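Local coordinates for putative C39-like peptidase (Bacillus anthracis, PDB 3ERV), which is of unknown function but probably acts as a cysteine peptidase of the C39-like family, at residues L43-R48 / V66-L71. Sequence-based numbering, arbitrary orientation.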
ATOM      1  N   LEU A  43      -0.037  -3.516  14.096  1.00 45.50           N
ATOM      2  CA  LEU A  43       0.165  -4.363  15.282  1.00 46.65           C
ATOM      3  C   LEU A  43      -0.624  -3.798  16.408  1.00 45.88           C
ATOM      4  O   LEU A  43      -0.880  -2.607  16.425  1.00 47.50           O
ATOM      5  CB  LEU A  43       1.648  -4.404  15.709  1.00 46.79           C
ATOM      6  CG  LEU A  43       2.599  -4.944  14.671  1.00 47.70           C
ATOM      7  CD1 LEU A  43       4.062  -4.649  15.049  1.00 48.56           C
ATOM      8  CD2 LEU A  43       2.348  -6.451  14.495  1.00 48.24           C
ATOM      9  N   PRO A  44      -1.012  -4.644  17.371  1.00 47.18           N
ATOM     10  CA  PRO A  44      -0.591  -6.053  17.438  1.00 46.13           C
ATOM     11  C   PRO A  44      -1.434  -7.067  16.613  1.00 45.90           C
ATOM     12  O   PRO A  44      -0.966  -8.174  16.367  1.00 45.68           O
ATOM     13  CB  PRO A  44      -0.760  -6.368  18.931  1.00 46.31           C
ATOM     14  CG  PRO A  44      -1.957  -5.512  19.341  1.00 45.59           C
ATOM     15  CD  PRO A  44      -1.710  -4.213  18.615  1.00 45.95           C
ATOM     16  N   GLU A  45      -2.660  -6.708  16.225  1.00 45.49           N
ATOM     17  CA  GLU A  45      -3.598  -7.646  15.574  1.00 45.09           C
ATOM     18  C   GLU A  45      -3.196  -8.244  14.206  1.00 42.75           C
ATOM     19  O   GLU A  45      -3.529  -9.376  13.904  1.00 43.43           O
ATOM     20  CB  GLU A  45      -4.963  -6.978  15.440  1.00 45.24           C
ATOM     21  CG  GLU A  45      -5.448  -6.470  16.750  1.00 48.52           C
ATOM     22  CD  GLU A  45      -5.087  -5.027  17.060  1.00 47.85           C
ATOM     23  OE1 GLU A  45      -4.132  -4.405  16.534  1.00 47.26           O
ATOM     24  OE2 GLU A  45      -5.812  -4.508  17.885  1.00 51.47           O
ATOM     25  N   LEU A  46      -2.464  -7.501  13.398  1.00 42.15           N
ATOM     26  CA  LEU A  46      -2.212  -7.902  12.001  1.00 40.51           C
ATOM     27  C   LEU A  46      -0.735  -7.902  11.714  1.00 41.09           C
ATOM     28  O   LEU A  46      -0.207  -6.858  11.335  1.00 40.27           O
ATOM     29  CB  LEU A  46      -2.908  -6.939  11.027  1.00 40.03           C
ATOM     30  CG  LEU A  46      -4.453  -6.842  11.109  1.00 39.59           C
ATOM     31  CD1 LEU A  46      -4.983  -5.983   9.950  1.00 38.34           C
ATOM     32  CD2 LEU A  46      -5.047  -8.290  11.029  1.00 37.62           C
ATOM     33  N   ASP A  47      -0.077  -9.050  11.889  1.00 40.93           N
ATOM     34  CA  ASP A  47       1.383  -9.130  11.653  1.00 42.60           C
ATOM     35  C   ASP A  47       1.693  -8.735  10.229  1.00 42.75           C
ATOM     36  O   ASP A  47       2.701  -8.053   9.976  1.00 42.86           O
ATOM     37  CB  ASP A  47       1.953 -10.541  11.914  1.00 43.16           C
ATOM     38  CG  ASP A  47       2.094 -10.845  13.391  1.00 44.96           C
ATOM     39  OD1 ASP A  47       2.014  -9.893  14.208  1.00 46.04           O
ATOM     40  OD2 ASP A  47       2.197 -12.045  13.747  1.00 48.99           O
ATOM     41  N   ARG A  48       0.799  -9.106   9.299  1.00 41.55           N
ATOM     42  CA  ARG A  48       1.007  -8.704   7.925  1.00 40.13           C
ATOM     43  C   ARG A  48      -0.089  -7.778   7.416  1.00 40.55           C
ATOM     44  O   ARG A  48      -0.579  -7.944   6.294  1.00 39.44           O
ATOM     45  CB  ARG A  48       1.143  -9.907   6.984  1.00 39.62           C
ATOM     46  CG  ARG A  48       2.417 -10.709   7.204  1.00 38.88           C
ATOM     47  CD  ARG A  48       2.626 -11.841   6.179  1.00 38.12           C
ATOM     48  NE  ARG A  48       3.710 -12.749   6.611  1.00 41.11           N
ATOM     49  CZ  ARG A  48       3.560 -13.821   7.403  1.00 43.79           C
ATOM     50  NH1 ARG A  48       2.351 -14.201   7.855  1.00 38.66           N
ATOM     51  NH2 ARG A  48       4.635 -14.558   7.734  1.00 41.00           N
ATOM     52  N   VAL A  66     -14.856   2.217   8.886  1.00 44.89           N
ATOM     53  CA  VAL A  66     -14.323   0.892   8.642  1.00 45.44           C
ATOM     54  C   VAL A  66     -13.058   0.730   9.484  1.00 46.34           C
ATOM     55  O   VAL A  66     -12.436   1.721   9.855  1.00 46.85           O
ATOM     56  CB  VAL A  66     -14.041   0.664   7.116  1.00 45.38           C
ATOM     57  CG1 VAL A  66     -12.888   1.584   6.610  1.00 43.47           C
ATOM     58  CG2 VAL A  66     -13.779  -0.862   6.825  1.00 45.77           C
ATOM     59  N   ASP A  67     -12.720  -0.487   9.860  1.00 46.54           N
ATOM     60  CA  ASP A  67     -11.471  -0.678  10.573  1.00 48.22           C
ATOM     61  C   ASP A  67     -10.619  -1.726   9.858  1.00 47.41           C
ATOM     62  O   ASP A  67     -11.109  -2.444   8.986  1.00 47.11           O
ATOM     63  CB  ASP A  67     -11.707  -1.085  12.018  1.00 48.93           C
ATOM     64  CG  ASP A  67     -12.378  -2.416  12.123  1.00 53.35           C
ATOM     65  OD1 ASP A  67     -11.758  -3.469  11.964  1.00 56.05           O
ATOM     66  OD2 ASP A  67     -13.573  -2.425  12.371  1.00 63.68           O
ATOM     67  N   LYS A  68      -9.350  -1.797  10.241  1.00 46.98           N
ATOM     68  CA  LYS A  68      -8.403  -2.703   9.639  1.00 45.99           C
ATOM     69  C   LYS A  68      -8.789  -4.194   9.747  1.00 44.68           C
ATOM     70  O   LYS A  68      -8.398  -4.969   8.882  1.00 45.28           O
ATOM     71  CB  LYS A  68      -7.019  -2.483  10.242  1.00 46.58           C
ATOM     72  CG  LYS A  68      -6.845  -3.090  11.645  1.00 43.61           C
ATOM     73  CD  LYS A  68      -5.587  -2.482  12.350  1.00 42.93           C
ATOM     74  CE  LYS A  68      -5.256  -3.282  13.595  1.00 40.66           C
ATOM     75  NZ  LYS A  68      -4.474  -2.523  14.594  1.00 45.03           N
ATOM     76  N   MET A  69      -9.510  -4.598  10.800  1.00 43.20           N
ATOM     77  CA  MET A  69      -9.895  -6.001  10.972  1.00 41.95           C
ATOM     78  C   MET A  69     -10.954  -6.426   9.952  1.00 41.94           C
ATOM     79  O   MET A  69     -10.954  -7.558   9.436  1.00 41.33           O
ATOM     80  CB  MET A  69     -10.405  -6.276  12.415  1.00 41.43           C
ATOM     81  CG  MET A  69      -9.375  -5.888  13.565  1.00 42.63           C
ATOM     82  SD  MET A  69      -7.831  -6.793  13.340  1.00 36.91           S
ATOM     83  CE  MET A  69      -8.493  -8.484  13.239  1.00 41.31           C
ATOM     84  N   LYS A  70     -11.890  -5.533   9.661  1.00 40.73           N
ATOM     85  CA  LYS A  70     -12.894  -5.861   8.653  1.00 41.32           C
ATOM     86  C   LYS A  70     -12.222  -5.974   7.283  1.00 39.44           C
ATOM     87  O   LYS A  70     -12.503  -6.865   6.500  1.00 38.43           O
ATOM     88  CB  LYS A  70     -14.018  -4.800   8.638  1.00 41.76           C
ATOM     89  CG  LYS A  70     -15.131  -5.106   7.626  1.00 45.84           C
ATOM     90  CD  LYS A  70     -16.524  -4.807   8.269  1.00 55.62           C
ATOM     91  CE  LYS A  70     -17.718  -4.994   7.315  1.00 57.71           C
ATOM     92  NZ  LYS A  70     -17.716  -4.009   6.187  1.00 60.80           N
ATOM     93  N   LEU A  71     -11.294  -5.072   7.002  1.00 39.42           N
ATOM     94  CA  LEU A  71     -10.612  -5.087   5.713  1.00 39.69           C
ATOM     95  C   LEU A  71      -9.717  -6.331   5.583  1.00 39.77           C
ATOM     96  O   LEU A  71      -9.561  -6.907   4.467  1.00 38.17           O
ATOM     97  CB  LEU A  71      -9.773  -3.803   5.512  1.00 39.53           C
ATOM     98  CG  LEU A  71     -10.633  -2.522   5.453  1.00 41.89           C
ATOM     99  CD1 LEU A  71      -9.712  -1.329   5.275  1.00 42.06           C
ATOM    100  CD2 LEU A  71     -11.648  -2.575   4.291  1.00 39.47           C
TER
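Lys68 reaches from the first turn of its helix to Glu45, and NZ donates to OE1 in a salt bridge of 2.7 Å. The two side chains cross at about a right angle, and the ammonium sits above the carboxylate, 54° out of its plane. Beyond CG the lysine chain runs extended, whereas Glu45 bends at chi2 (92°) to bring CD round beside NZ. The same NZ also donates to the backbone oxygen of Gln41 and, weakly, to that of Gln42, so the loop takes hold of the lysine through main chain as well as side chain.

Van der Waals contacts lie beside this charged pair. Met69 bends at chi2, which sets SD 3.6 Å from Glu45 CB. The same sulfur makes an apolar contact with Leu46 CD2, 3.9 Å away. The other branch of Leu46, CD1, packs 3.8 Å from Lys68 CG and also touches Lys68 O; the leucine slides past both Lys68 and Met69 in opposite directions.

In this putative C39-like peptidase the contact ties the start of helix 68-74 to the loop leading into helix 50-61, whose Cys50 may belong to a Cys-His-Asp triad with His178 and Asp194. Leu46, buried, also touches Val52 of that helix.

Asp67 N-caps the helix: its OD1 accepts from Lys70 N at 3.1 Å, the donor lying above the carboxylate plane, and weakly from Met69 N.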